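PDB 6SBF: MstE from Scytonema sp. PCC 10023, which probably catalyses, as a class II terpene cyclase, the protonation-initiated cyclisation of linear isoprenoid chains into polycyclic merosterol scaffolds. Local coordinates for residues 20-24 and 292-296; 30-34 and 299-305; 134-138 and 183-189; 141-147 and 192-196. The protein carries 1 engineered substitution. All blocks are in the same frame, centred on the assembly; numbering follows the deposited sequence. Where two conformers were deposited one is given.

Contact 1. Residues 20-24 and 292-296; sequences KLNQL and IGWLL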
loop_
_atom_site.group_PDB
_atom_site.type_symbol
_atom_site.label_atom_id
_atom_site.label_comp_id
_atom_site.label_asym_id
_atom_site.label_seq_id
_atom_site.Cartn_x
_atom_site.Cartn_y
_atom_site.Cartn_z
ATOM N N LYS A 20 21.768 15.127 8.866
ATOM C CA LYS A 20 20.711 14.120 8.721
ATOM C C LYS A 20 19.617 14.623 7.767
ATOM O O LYS A 20 19.148 13.871 6.904
ATOM C CB LYS A 20 20.252 13.631 10.114
ATOM C CG LYS A 20 19.410 12.374 10.028
ATOM C CD LYS A 20 19.094 11.815 11.402
ATOM C CE LYS A 20 18.171 10.610 11.351
ATOM N NZ LYS A 20 17.870 9.998 12.645
ATOM N N LEU A 21 19.290 15.920 7.793
ATOM C CA LEU A 21 18.308 16.458 6.832
ATOM C C LEU A 21 18.853 16.379 5.411
ATOM O O LEU A 21 18.116 15.981 4.509
ATOM C CB LEU A 21 17.947 17.885 7.197
ATOM C CG LEU A 21 16.793 18.470 6.387
ATOM C CD1 LEU A 21 15.492 17.697 6.555
ATOM C CD2 LEU A 21 16.601 19.923 6.758
ATOM N N ASN A 22 20.118 16.749 5.226
ATOM C CA ASN A 22 20.809 16.665 3.927
ATOM C C ASN A 22 20.864 15.207 3.436
ATOM O O ASN A 22 20.672 14.949 2.231
ATOM C CB ASN A 22 22.207 17.242 4.117
ATOM C CG ASN A 22 22.834 17.784 2.865
ATOM O OD1 ASN A 22 22.748 17.224 1.768
ATOM N ND2 ASN A 22 23.518 18.866 3.082
ATOM N N GLN A 23 21.154 14.270 4.356
ATOM C CA GLN A 23 21.159 12.849 3.904
ATOM C C GLN A 23 19.749 12.415 3.522
ATOM O O GLN A 23 19.590 11.640 2.557
ATOM C CB GLN A 23 21.811 11.935 4.924
ATOM C CG GLN A 23 21.873 10.525 4.410
ATOM C CD GLN A 23 22.687 10.359 3.182
ATOM O OE1 GLN A 23 23.585 11.171 2.929
ATOM N NE2 GLN A 23 22.325 9.331 2.407
ATOM N N LEU A 24 18.712 12.868 4.255
ATOM C CA LEU A 24 17.347 12.576 3.813
ATOM C C LEU A 24 17.152 13.084 2.390
ATOM O O LEU A 24 16.556 12.395 1.566
ATOM C CB LEU A 24 16.339 13.209 4.762
ATOM C CG LEU A 24 15.998 12.342 5.934
ATOM C CD1 LEU A 24 15.433 13.178 7.051
ATOM C CD2 LEU A 24 15.035 11.233 5.517
ATOM N N ILE A 292 14.061 6.424 10.665
ATOM C CA ILE A 292 14.693 7.202 9.559
ATOM C C ILE A 292 16.154 6.756 9.452
ATOM O O ILE A 292 16.654 6.520 8.318
ATOM C CB ILE A 292 14.547 8.719 9.795
ATOM C CG1 ILE A 292 13.100 9.150 9.616
ATOM C CG2 ILE A 292 15.486 9.484 8.880
ATOM C CD1 ILE A 292 12.826 10.553 10.167
ATOM N N GLY A 293 16.885 6.729 10.563
ATOM C CA GLY A 293 18.304 6.386 10.477
ATOM C C GLY A 293 18.511 4.998 9.889
ATOM O O GLY A 293 19.414 4.788 9.056
ATOM N N TRP A 294 17.703 4.035 10.309
ATOM C CA TRP A 294 17.879 2.660 9.822
ATOM C C TRP A 294 17.549 2.597 8.324
ATOM O O TRP A 294 18.301 1.994 7.545
ATOM C CB TRP A 294 16.999 1.719 10.633
ATOM C CG TRP A 294 17.195 0.292 10.220
ATOM C CD1 TRP A 294 18.182 -0.548 10.642
ATOM C CD2 TRP A 294 16.335 -0.446 9.344
ATOM N NE1 TRP A 294 17.990 -1.773 10.044
ATOM C CE2 TRP A 294 16.854 -1.759 9.278
ATOM C CE3 TRP A 294 15.163 -0.162 8.639
ATOM C CZ2 TRP A 294 16.259 -2.744 8.502
ATOM C CZ3 TRP A 294 14.554 -1.135 7.879
ATOM C CH2 TRP A 294 15.092 -2.421 7.823
ATOM N N LEU A 295 16.466 3.276 7.923
ATOM C CA LEU A 295 16.127 3.248 6.477
ATOM C C LEU A 295 17.253 3.941 5.667
ATOM O O LEU A 295 17.610 3.435 4.590
ATOM C CB LEU A 295 14.768 3.931 6.257
ATOM C CG LEU A 295 13.583 3.133 6.757
ATOM C CD1 LEU A 295 12.308 3.991 6.788
ATOM C CD2 LEU A 295 13.339 1.911 5.905
ATOM N N LEU A 296 17.815 5.039 6.173
ATOM C CA LEU A 296 18.923 5.672 5.447
ATOM C C LEU A 296 20.086 4.675 5.279
ATOM O O LEU A 296 20.680 4.601 4.200
ATOM C CB LEU A 296 19.417 6.949 6.127
ATOM C CG LEU A 296 18.413 8.080 6.166
ATOM C CD1 LEU A 296 18.943 9.247 7.000
ATOM C CD2 LEU A 296 18.079 8.533 4.781
HETATM O O HOH W 1 20.771 6.692 2.364
#
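Lys20 reaches across from its helix to Ile292 and Gly293 as a fully extended chain. Its CB leaves the backbone pointing neither at the other helix nor away from it. With CG anti to the backbone N (chi1 -167°), the chain starts past Leu296, CG lying 4.4 Å from Leu296 CD1. CD carries it across, CE packs on Ile292 CG2 at 3.8 Å, and NZ ends 4.0 Å from Gly293 N, hydrogen-bonded to Ala289 O. The contact pairs helix 18-37 with helix 282-298 of this alpha6-alpha6 barrel; the local axes come within 11.2 Å at 49°, so side chains rather than backbones fill the gap. On the buried side Leu24 turns CD2 onto Ile292 CG2 (3.8 Å) and Leu296 CD2, meeting both side chains at about a right angle. Cutting Leu24 back to an alanine would probably leave these two methyls without their partner and open a gap beside Leu360 of helix 350-363 and Leu367. At the outer margin Gln23 and Leu296 run past each other in opposite directions, Gln23 CG 4.1 Å from Leu296 CD1. A water joins them, accepting from Gln23 NE2 at 3.1 Å and donating to Leu296 O at 2.8 Å.

Contact 2. Residues 30-34 and 299-305; sequences AAVAF and QRPNGSW
Ala30, Ala31 and Phe34 form one face of helix 18-37, and against it packs the tight loop 299-305 that follows helix 282-298; the contact is one of van der Waals and CH-pi packing, with no direct hydrogen bond across it. Phe34 contributes the largest single share. With CG anti to the backbone N (chi1 169°), its ring lies over the loop, and Ser304 CB sits above the ring centre, 3.6 Å from the centroid and 7° off the normal. At the base of the side chain, Phe34 CB is 3.4 Å from Asn302 O. Ala31 CA approaches Gly303 O at 3.4 Å in a CA-H...O contact, while Ala31 CB meets Trp305 CZ3 at 3.7 Å. The loop has the spaced glutamine, glycine and tryptophan of a QW motif, the repeat of the squalene-hopene cyclase family, and its interior is accordingly well bonded. Gln299 CG lies on a face of the Trp305 ring, and Gln299 NE2 donates a nearly straight bond (2.9 Å, 175°) to Gly303 O, arriving from above the carbonyl plane; Gln299 OE1 takes a bond from Ser27, and Trp305 NE1 is bonded to Leu295 O. Gly303 ends a type I turn begun at Arg300; a side chain there would run into Ala30 O. Asn302 OD1 closes an Asx turn with Ser304 N and also accepts from Ser304 OG at 2.7 Å, in the carbonyl plane. Arg300 grips that same hydroxyl oxygen side-on with NE and NH2, so Ser304 is fixed with its CB against Phe34.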
loop_
_atom_site.group_PDB
_atom_site.type_symbol
_atom_site.label_atom_id
_atom_site.label_comp_id
_atom_site.label_asym_id
_atom_site.label_seq_id
_atom_site.Cartn_x
_atom_site.Cartn_y
_atom_site.Cartn_z
ATOM N N ALA A 30 17.989 10.056 -4.648
ATOM C CA ALA A 30 18.527 8.828 -5.281
ATOM C C ALA A 30 17.379 7.846 -5.546
ATOM O O ALA A 30 17.366 7.185 -6.602
ATOM C CB ALA A 30 19.606 8.200 -4.422
ATOM N N ALA A 31 16.411 7.772 -4.645
ATOM C CA ALA A 31 15.264 6.867 -4.822
ATOM C C ALA A 31 14.364 7.349 -5.943
ATOM O O ALA A 31 13.848 6.529 -6.724
ATOM C CB ALA A 31 14.547 6.731 -3.532
ATOM N N VAL A 32 14.136 8.673 -5.976
ATOM C CA VAL A 32 13.298 9.205 -7.062
ATOM C C VAL A 32 13.990 8.919 -8.414
ATOM O O VAL A 32 13.294 8.535 -9.385
ATOM C CB VAL A 32 13.071 10.704 -6.849
ATOM C CG1 VAL A 32 12.525 11.374 -8.092
ATOM C CG2 VAL A 32 12.175 10.935 -5.638
ATOM N N ALA A 33 15.308 9.128 -8.493
ATOM C CA ALA A 33 15.990 8.846 -9.784
ATOM C C ALA A 33 15.826 7.347 -10.137
ATOM O O ALA A 33 15.559 6.976 -11.307
ATOM C CB ALA A 33 17.459 9.214 -9.708
ATOM N N PHE A 34 16.020 6.459 -9.162
ATOM C CA PHE A 34 15.827 5.003 -9.409
ATOM C C PHE A 34 14.430 4.743 -9.941
ATOM O O PHE A 34 14.245 4.052 -10.948
ATOM C CB PHE A 34 16.060 4.213 -8.117
ATOM C CG PHE A 34 15.642 2.762 -8.191
ATOM C CD1 PHE A 34 16.485 1.809 -8.731
ATOM C CD2 PHE A 34 14.378 2.383 -7.799
ATOM C CE1 PHE A 34 16.060 0.496 -8.856
ATOM C CE2 PHE A 34 13.957 1.064 -7.920
ATOM C CZ PHE A 34 14.791 0.147 -8.490
ATOM N N GLN A 299 19.566 1.803 2.503
ATOM C CA GLN A 299 19.395 2.100 1.060
ATOM C C GLN A 299 20.560 1.484 0.283
ATOM O O GLN A 299 21.712 1.572 0.719
ATOM C CB GLN A 299 19.349 3.611 0.878
ATOM C CG GLN A 299 18.885 4.017 -0.525
ATOM C CD GLN A 299 18.657 5.523 -0.627
ATOM O OE1 GLN A 299 19.148 6.276 0.225
ATOM N NE2 GLN A 299 17.867 5.922 -1.622
ATOM N N ARG A 300 20.242 0.924 -0.880
ATOM C CA ARG A 300 21.247 0.369 -1.806
ATOM C C ARG A 300 21.891 1.483 -2.631
ATOM O O ARG A 300 21.375 2.589 -2.793
ATOM C CB ARG A 300 20.591 -0.690 -2.697
ATOM C CG ARG A 300 20.072 -1.850 -1.845
ATOM C CD ARG A 300 19.787 -3.141 -2.532
ATOM N NE ARG A 300 18.603 -2.893 -3.312
ATOM C CZ ARG A 300 17.811 -3.847 -3.790
ATOM N NH1 ARG A 300 18.112 -5.128 -3.565
ATOM N NH2 ARG A 300 16.786 -3.499 -4.536
ATOM N N PRO A 301 23.081 1.217 -3.226
ATOM C CA PRO A 301 23.815 2.240 -3.967
ATOM C C PRO A 301 23.038 2.838 -5.143
ATOM O O PRO A 301 23.257 3.995 -5.465
ATOM C CB PRO A 301 25.025 1.495 -4.517
ATOM C CG PRO A 301 25.274 0.494 -3.433
ATOM C CD PRO A 301 23.902 0.017 -3.008
ATOM N N ASN A 302 22.146 2.068 -5.754
ATOM C CA ASN A 302 21.325 2.490 -6.904
ATOM C C ASN A 302 20.101 3.313 -6.479
ATOM O O ASN A 302 19.336 3.715 -7.370
ATOM C CB ASN A 302 20.934 1.347 -7.825
ATOM C CG ASN A 302 19.904 0.397 -7.276
ATOM O OD1 ASN A 302 19.471 0.579 -6.132
ATOM N ND2 ASN A 302 19.513 -0.551 -8.113
ATOM N N GLY A 303 19.924 3.545 -5.169
ATOM C CA GLY A 303 18.825 4.362 -4.634
ATOM C C GLY A 303 17.633 3.549 -4.176
ATOM O O GLY A 303 16.736 4.117 -3.573
ATOM N N SER A 304 17.567 2.254 -4.493
ATOM C CA SER A 304 16.448 1.381 -4.109
ATOM C C SER A 304 16.639 0.852 -2.680
ATOM O O SER A 304 17.718 0.969 -2.102
ATOM C CB SER A 304 16.329 0.240 -5.064
ATOM O OG SER A 304 17.424 -0.677 -4.933
ATOM N N TRP A 305 15.567 0.297 -2.165
ATOM C CA TRP A 305 15.655 -0.532 -0.951
ATOM C C TRP A 305 15.342 -1.982 -1.369
ATOM O O TRP A 305 14.610 -2.208 -2.324
ATOM C CB TRP A 305 14.689 -0.074 0.146
ATOM C CG TRP A 305 15.164 1.108 0.906
ATOM C CD1 TRP A 305 15.847 1.110 2.060
ATOM C CD2 TRP A 305 15.056 2.498 0.506
ATOM N NE1 TRP A 305 16.242 2.348 2.409
ATOM C CE2 TRP A 305 15.725 3.232 1.496
ATOM C CE3 TRP A 305 14.445 3.190 -0.531
ATOM C CZ2 TRP A 305 15.817 4.641 1.463
ATOM C CZ3 TRP A 305 14.496 4.575 -0.566
ATOM C CH2 TRP A 305 15.168 5.276 0.428
HETATM O O HOH W 2 19.860 6.924 -7.939
#

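Contact 3. Residues 134-138 and 183-189; sequences RAALA and VAALPEF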
loop_
_atom_site.group_PDB
_atom_site.type_symbol
_atom_site.label_atom_id
_atom_site.label_comp_id
_atom_site.label_asym_id
_atom_site.label_seq_id
_atom_site.Cartn_x
_atom_site.Cartn_y
_atom_site.Cartn_z
ATOM N N ARG A 134 -15.212 5.715 -9.601
ATOM C CA ARG A 134 -15.746 5.840 -8.224
ATOM C C ARG A 134 -17.089 5.143 -8.130
ATOM O O ARG A 134 -17.385 4.514 -7.071
ATOM C CB ARG A 134 -15.939 7.295 -7.804
ATOM C CG ARG A 134 -14.903 7.852 -6.885
ATOM C CD ARG A 134 -15.250 9.179 -6.265
ATOM N NE ARG A 134 -15.719 10.174 -7.134
ATOM C CZ ARG A 134 -14.937 10.878 -7.934
ATOM N NH1 ARG A 134 -15.576 11.690 -8.711
ATOM N NH2 ARG A 134 -13.596 10.877 -7.844
ATOM N N ALA A 135 -17.921 5.301 -9.140
ATOM C CA ALA A 135 -19.226 4.606 -9.179
ATOM C C ALA A 135 -19.023 3.083 -9.111
ATOM O O ALA A 135 -19.704 2.419 -8.333
ATOM C CB ALA A 135 -19.982 5.054 -10.403
ATOM N N ALA A 136 -18.055 2.581 -9.858
ATOM C CA ALA A 136 -17.758 1.162 -9.882
ATOM C C ALA A 136 -17.313 0.725 -8.488
ATOM O O ALA A 136 -17.669 -0.398 -8.077
ATOM C CB ALA A 136 -16.711 0.832 -10.903
ATOM N N LEU A 137 -16.545 1.522 -7.780
ATOM C CA LEU A 137 -16.140 1.148 -6.400
ATOM C C LEU A 137 -17.352 0.911 -5.537
ATOM O O LEU A 137 -17.293 -0.015 -4.687
ATOM C CB LEU A 137 -15.368 2.236 -5.706
ATOM C CG LEU A 137 -13.919 2.255 -5.967
ATOM C CD1 LEU A 137 -13.258 3.414 -5.220
ATOM C CD2 LEU A 137 -13.243 0.957 -5.572
ATOM N N ALA A 138 -18.413 1.655 -5.732
ATOM C CA ALA A 138 -19.595 1.527 -4.877
ATOM C C ALA A 138 -20.162 0.117 -5.007
ATOM O O ALA A 138 -20.724 -0.399 -4.018
ATOM C CB ALA A 138 -20.586 2.597 -5.209
ATOM N N VAL A 183 -9.211 2.525 0.376
ATOM C CA VAL A 183 -10.346 3.212 -0.272
ATOM C C VAL A 183 -10.805 4.343 0.639
ATOM O O VAL A 183 -11.236 5.393 0.127
ATOM C CB VAL A 183 -11.451 2.229 -0.682
ATOM C CG1 VAL A 183 -12.708 2.922 -1.150
ATOM C CG2 VAL A 183 -10.961 1.312 -1.795
ATOM N N ALA A 184 -10.710 4.181 1.931
ATOM C CA ALA A 184 -11.103 5.255 2.884
ATOM C C ALA A 184 -10.150 6.454 2.802
ATOM O O ALA A 184 -10.488 7.471 3.425
ATOM C CB ALA A 184 -11.148 4.700 4.280
ATOM N N ALA A 185 -9.032 6.372 2.104
ATOM C CA ALA A 185 -8.192 7.564 1.780
ATOM C C ALA A 185 -8.971 8.529 0.862
ATOM O O ALA A 185 -8.610 9.696 0.810
ATOM C CB ALA A 185 -6.865 7.188 1.147
ATOM N N LEU A 186 -10.001 8.054 0.174
ATOM C CA LEU A 186 -10.829 8.867 -0.722
ATOM C C LEU A 186 -11.893 9.525 0.128
ATOM O O LEU A 186 -12.684 8.855 0.786
ATOM C CB LEU A 186 -11.480 7.984 -1.787
ATOM C CG LEU A 186 -10.498 7.234 -2.676
ATOM C CD1 LEU A 186 -11.275 6.339 -3.634
ATOM C CD2 LEU A 186 -9.561 8.154 -3.471
ATOM N N PRO A 187 -12.008 10.868 0.117
ATOM C CA PRO A 187 -12.968 11.525 1.006
ATOM C C PRO A 187 -14.407 11.112 0.701
ATOM O O PRO A 187 -15.240 11.138 1.554
ATOM C CB PRO A 187 -12.832 13.018 0.656
ATOM C CG PRO A 187 -11.533 13.151 -0.048
ATOM C CD PRO A 187 -11.103 11.816 -0.554
ATOM N N GLU A 188 -14.676 10.679 -0.531
ATOM C CA GLU A 188 -16.041 10.279 -0.947
ATOM C C GLU A 188 -16.478 8.986 -0.226
ATOM O O GLU A 188 -17.699 8.777 -0.091
ATOM C CB GLU A 188 -16.102 10.109 -2.479
ATOM C CG GLU A 188 -15.777 11.341 -3.285
ATOM C CD GLU A 188 -14.309 11.604 -3.620
ATOM O OE1 GLU A 188 -13.397 10.837 -3.093
ATOM O OE2 GLU A 188 -14.108 12.630 -4.346
ATOM N N PHE A 189 -15.524 8.155 0.199
ATOM C CA PHE A 189 -15.814 6.822 0.800
ATOM C C PHE A 189 -15.501 6.803 2.305
ATOM O O PHE A 189 -15.906 5.867 2.952
ATOM C CB PHE A 189 -15.029 5.719 0.076
ATOM C CG PHE A 189 -15.623 5.402 -1.254
ATOM C CD1 PHE A 189 -15.229 6.072 -2.393
ATOM C CD2 PHE A 189 -16.576 4.428 -1.360
ATOM C CE1 PHE A 189 -15.829 5.757 -3.593
ATOM C CE2 PHE A 189 -17.164 4.136 -2.572
ATOM C CZ PHE A 189 -16.818 4.833 -3.678
HETATM O O HOH W 3 -12.172 9.862 -5.434
#
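Leu137 and Phe189 make the apolar part of this contact, Leu137 CB lying 3.6 Å from Phe189 CZ. The leucine continues inward, where CD1 touches Phe189 CE1, Leu186 CD1 at 3.9 Å and Val183 CG1 at 4.1 Å; CG stands anti to the carbonyl carbon (chi1 -85°), sending the isobutyl group into this cluster. The Phe189 ring also presents its edge to the backbone, with Arg134 O close to the ring plane and 3.5 Å from CZ. In the charged part Arg134 and Glu188 cross at about a right angle, and their aliphatic portions touch, Arg134 CD being 3.7 Å from Glu188 CG. The carboxylate lies nearly parallel to the guanidinium (11° between planes); OE2 sits over one face, so no N-H points at it, and the salt bridge from Arg134 NH2 to Glu188 OE2 is long, 3.9 Å. A water supplies a closer link by accepting from Arg134 NH2 and donating to Glu188 OE1 (2.8 Å), while Arg134 NH2 also bonds to Ser125 O. The contact joins helix 128-138 to the turn linking helix 177-183 with helix 187-200 and to the latter's first residues, Leu116 of helix 109-121 packing against both Arg134 and Leu137.

Contact 4. Residues 141-147 and 192-196; sequences LQPNGGI and RLHDY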
loop_
_atom_site.group_PDB
_atom_site.type_symbol
_atom_site.label_atom_id
_atom_site.label_comp_id
_atom_site.label_asym_id
_atom_site.label_seq_id
_atom_site.Cartn_x
_atom_site.Cartn_y
_atom_site.Cartn_z
ATOM N N LEU A 141 -19.012 -2.385 -2.247
ATOM C CA LEU A 141 -19.392 -2.226 -0.850
ATOM C C LEU A 141 -20.233 -3.417 -0.401
ATOM O O LEU A 141 -21.159 -3.786 -1.106
ATOM C CB LEU A 141 -20.167 -0.933 -0.687
ATOM C CG LEU A 141 -19.361 0.338 -0.858
ATOM C CD1 LEU A 141 -20.301 1.524 -0.995
ATOM C CD2 LEU A 141 -18.375 0.516 0.283
ATOM N N GLN A 142 -19.921 -3.942 0.792
ATOM C CA GLN A 142 -20.575 -5.152 1.336
ATOM C C GLN A 142 -21.588 -4.777 2.411
ATOM O O GLN A 142 -21.437 -3.768 3.093
ATOM C CB GLN A 142 -19.475 -6.064 1.863
ATOM C CG GLN A 142 -18.546 -6.589 0.783
ATOM C CD GLN A 142 -19.296 -7.230 -0.367
ATOM O OE1 GLN A 142 -19.987 -8.245 -0.152
ATOM N NE2 GLN A 142 -19.144 -6.710 -1.596
ATOM N N PRO A 143 -22.572 -5.666 2.651
ATOM C CA PRO A 143 -23.490 -5.548 3.800
ATOM C C PRO A 143 -22.855 -5.280 5.178
ATOM O O PRO A 143 -23.421 -4.524 5.932
ATOM C CB PRO A 143 -24.166 -6.932 3.799
ATOM C CG PRO A 143 -24.205 -7.311 2.349
ATOM C CD PRO A 143 -22.878 -6.838 1.818
ATOM N N ASN A 144 -21.609 -5.728 5.425
ATOM C CA ASN A 144 -20.931 -5.492 6.751
ATOM C C ASN A 144 -20.174 -4.168 6.808
ATOM O O ASN A 144 -19.584 -3.849 7.890
ATOM C CB ASN A 144 -19.819 -6.488 7.110
ATOM C CG ASN A 144 -18.601 -6.481 6.200
ATOM O OD1 ASN A 144 -18.290 -5.564 5.396
ATOM N ND2 ASN A 144 -17.867 -7.554 6.378
ATOM N N GLY A 145 -20.295 -3.384 5.775
ATOM C CA GLY A 145 -19.843 -1.979 5.729
ATOM C C GLY A 145 -18.455 -1.728 5.170
ATOM O O GLY A 145 -18.068 -0.483 5.172
ATOM N N GLY A 146 -17.730 -2.788 4.810
ATOM C CA GLY A 146 -16.415 -2.768 4.129
ATOM C C GLY A 146 -16.491 -2.925 2.605
ATOM O O GLY A 146 -17.578 -3.015 2.020
ATOM N N ILE A 147 -15.331 -2.921 1.977
ATOM C CA ILE A 147 -15.268 -3.088 0.534
ATOM C C ILE A 147 -14.525 -4.372 0.184
ATOM O O ILE A 147 -13.496 -4.701 0.818
ATOM C CB ILE A 147 -14.694 -1.833 -0.116
ATOM C CG1 ILE A 147 -15.094 -1.756 -1.571
ATOM C CG2 ILE A 147 -13.258 -1.798 0.088
ATOM C CD1 ILE A 147 -15.096 -0.347 -2.084
ATOM N N ARG A 192 -18.505 6.392 4.745
ATOM C CA ARG A 192 -19.255 5.146 4.518
ATOM C C ARG A 192 -18.458 3.965 5.105
ATOM O O ARG A 192 -19.103 3.030 5.613
ATOM C CB ARG A 192 -19.487 4.912 3.021
ATOM C CG ARG A 192 -20.282 3.654 2.678
ATOM C CD ARG A 192 -21.676 3.442 3.273
ATOM N NE ARG A 192 -22.663 4.479 2.954
ATOM C CZ ARG A 192 -23.649 4.382 2.039
ATOM N NH1 ARG A 192 -24.470 5.402 1.828
ATOM N NH2 ARG A 192 -23.798 3.274 1.330
ATOM N N LEU A 193 -17.125 3.974 5.068
ATOM C CA LEU A 193 -16.287 2.851 5.563
ATOM C C LEU A 193 -15.938 2.986 7.057
ATOM O O LEU A 193 -15.368 2.079 7.632
ATOM C CB LEU A 193 -15.039 2.781 4.711
ATOM C CG LEU A 193 -15.309 2.358 3.276
ATOM C CD1 LEU A 193 -14.055 2.569 2.455
ATOM C CD2 LEU A 193 -15.686 0.890 3.192
ATOM N N HIS A 194 -16.253 4.116 7.690
ATOM C CA HIS A 194 -15.793 4.426 9.055
ATOM C C HIS A 194 -16.151 3.303 10.073
ATOM O O HIS A 194 -15.296 2.913 10.857
ATOM C CB HIS A 194 -16.382 5.791 9.470
ATOM C CG HIS A 194 -16.194 6.087 10.915
ATOM N ND1 HIS A 194 -17.076 5.618 11.870
ATOM C CD2 HIS A 194 -15.185 6.734 11.571
ATOM C CE1 HIS A 194 -16.661 6.018 13.062
ATOM N NE2 HIS A 194 -15.472 6.690 12.909
ATOM N N ASP A 195 -17.402 2.927 10.146
ATOM C CA ASP A 195 -17.852 2.009 11.207
ATOM C C ASP A 195 -17.138 0.677 11.016
ATOM O O ASP A 195 -16.737 0.055 12.016
ATOM C CB ASP A 195 -19.361 1.917 11.243
ATOM C CG ASP A 195 -20.069 3.164 11.749
ATOM O OD1 ASP A 195 -19.399 4.161 12.083
ATOM O OD2 ASP A 195 -21.287 3.102 11.806
ATOM N N TYR A 196 -17.035 0.190 9.783
ATOM C CA TYR A 196 -16.327 -1.083 9.491
ATOM C C TYR A 196 -14.885 -0.969 9.967
ATOM O O TYR A 196 -14.349 -1.887 10.645
ATOM C CB TYR A 196 -16.386 -1.382 7.996
ATOM C CG TYR A 196 -15.528 -2.544 7.602
ATOM C CD1 TYR A 196 -15.988 -3.848 7.675
ATOM C CD2 TYR A 196 -14.230 -2.327 7.191
ATOM C CE1 TYR A 196 -15.175 -4.913 7.327
ATOM C CE2 TYR A 196 -13.427 -3.396 6.847
ATOM C CZ TYR A 196 -13.880 -4.701 6.948
ATOM O OH TYR A 196 -13.043 -5.734 6.600
HETATM O O HOH W 4 -18.769 1.003 7.543
#
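The Tyr196 ring takes Gly146 CA over one face, 3.7 Å from the centroid and 14° off the normal, and has Asn144 O at its edge near the ring plane, 3.6 Å from CD1. The Asn144 amide, turned 35° from the ring, brings OD1 within 3.7 Å of Tyr196 CD1. Absence of a side chain makes this CH-pi contact possible, since a CB on Gly146 would collide with Tyr196 CE1. The ring gets there because CG is anti to the backbone N (chi1 172°), and its OH bonds to Thr177 OG1. Loop 141-147 resembles a QW-motif turn in outline: a type I turn from Gln142 to Gly145 overlapped by an Asx turn, Asn144 OD1 accepting from Gly146 N. Leu141 and Ile147, however, occupy the places of the glutamine and tryptophan. Helix 187-200 answers with Leu193, whose CD2 meets Leu141 CD2 at 4.0 Å and comes within 3.4 Å of Gly145 O. With an alanine at the position of Tyr196, the Gly146 backbone would probably lose its aromatic cover and Thr177 OG1 its hydroxyl mate. Gly145 O also touches Tyr196 CB, 3.4 Å away. One water accepts from Tyr196 N at 2.9 Å and lies within hydrogen-bonding distance of Gly145 O and Arg192 O, tying the turn to the backbone of the kinked helix.

Overall arrangement
The four contacts form two touching pairs on opposite sides of the chain's centre. Contacts 1 and 2 share helix 18-37 and are joined by the hydrogen bond from Trp305 to Leu295; contacts 3 and 4 share helix 187-200 and meet through Leu193, Val183 and Ile147. All are partly buried, none wholly core or surface. Contact 1 is mainly aliphatic helix-on-helix packing, and contact 3 joins a phenylalanine-leucine cluster to a long, water-bridged Arg134-Glu188 pair, whereas 2 and 4 set an aromatic ring of a helix on a glycine-containing turn. Contact 2 has the full QW signature, contact 4 a similar turn with leucine and isoleucine where the glutamine and tryptophan would stand.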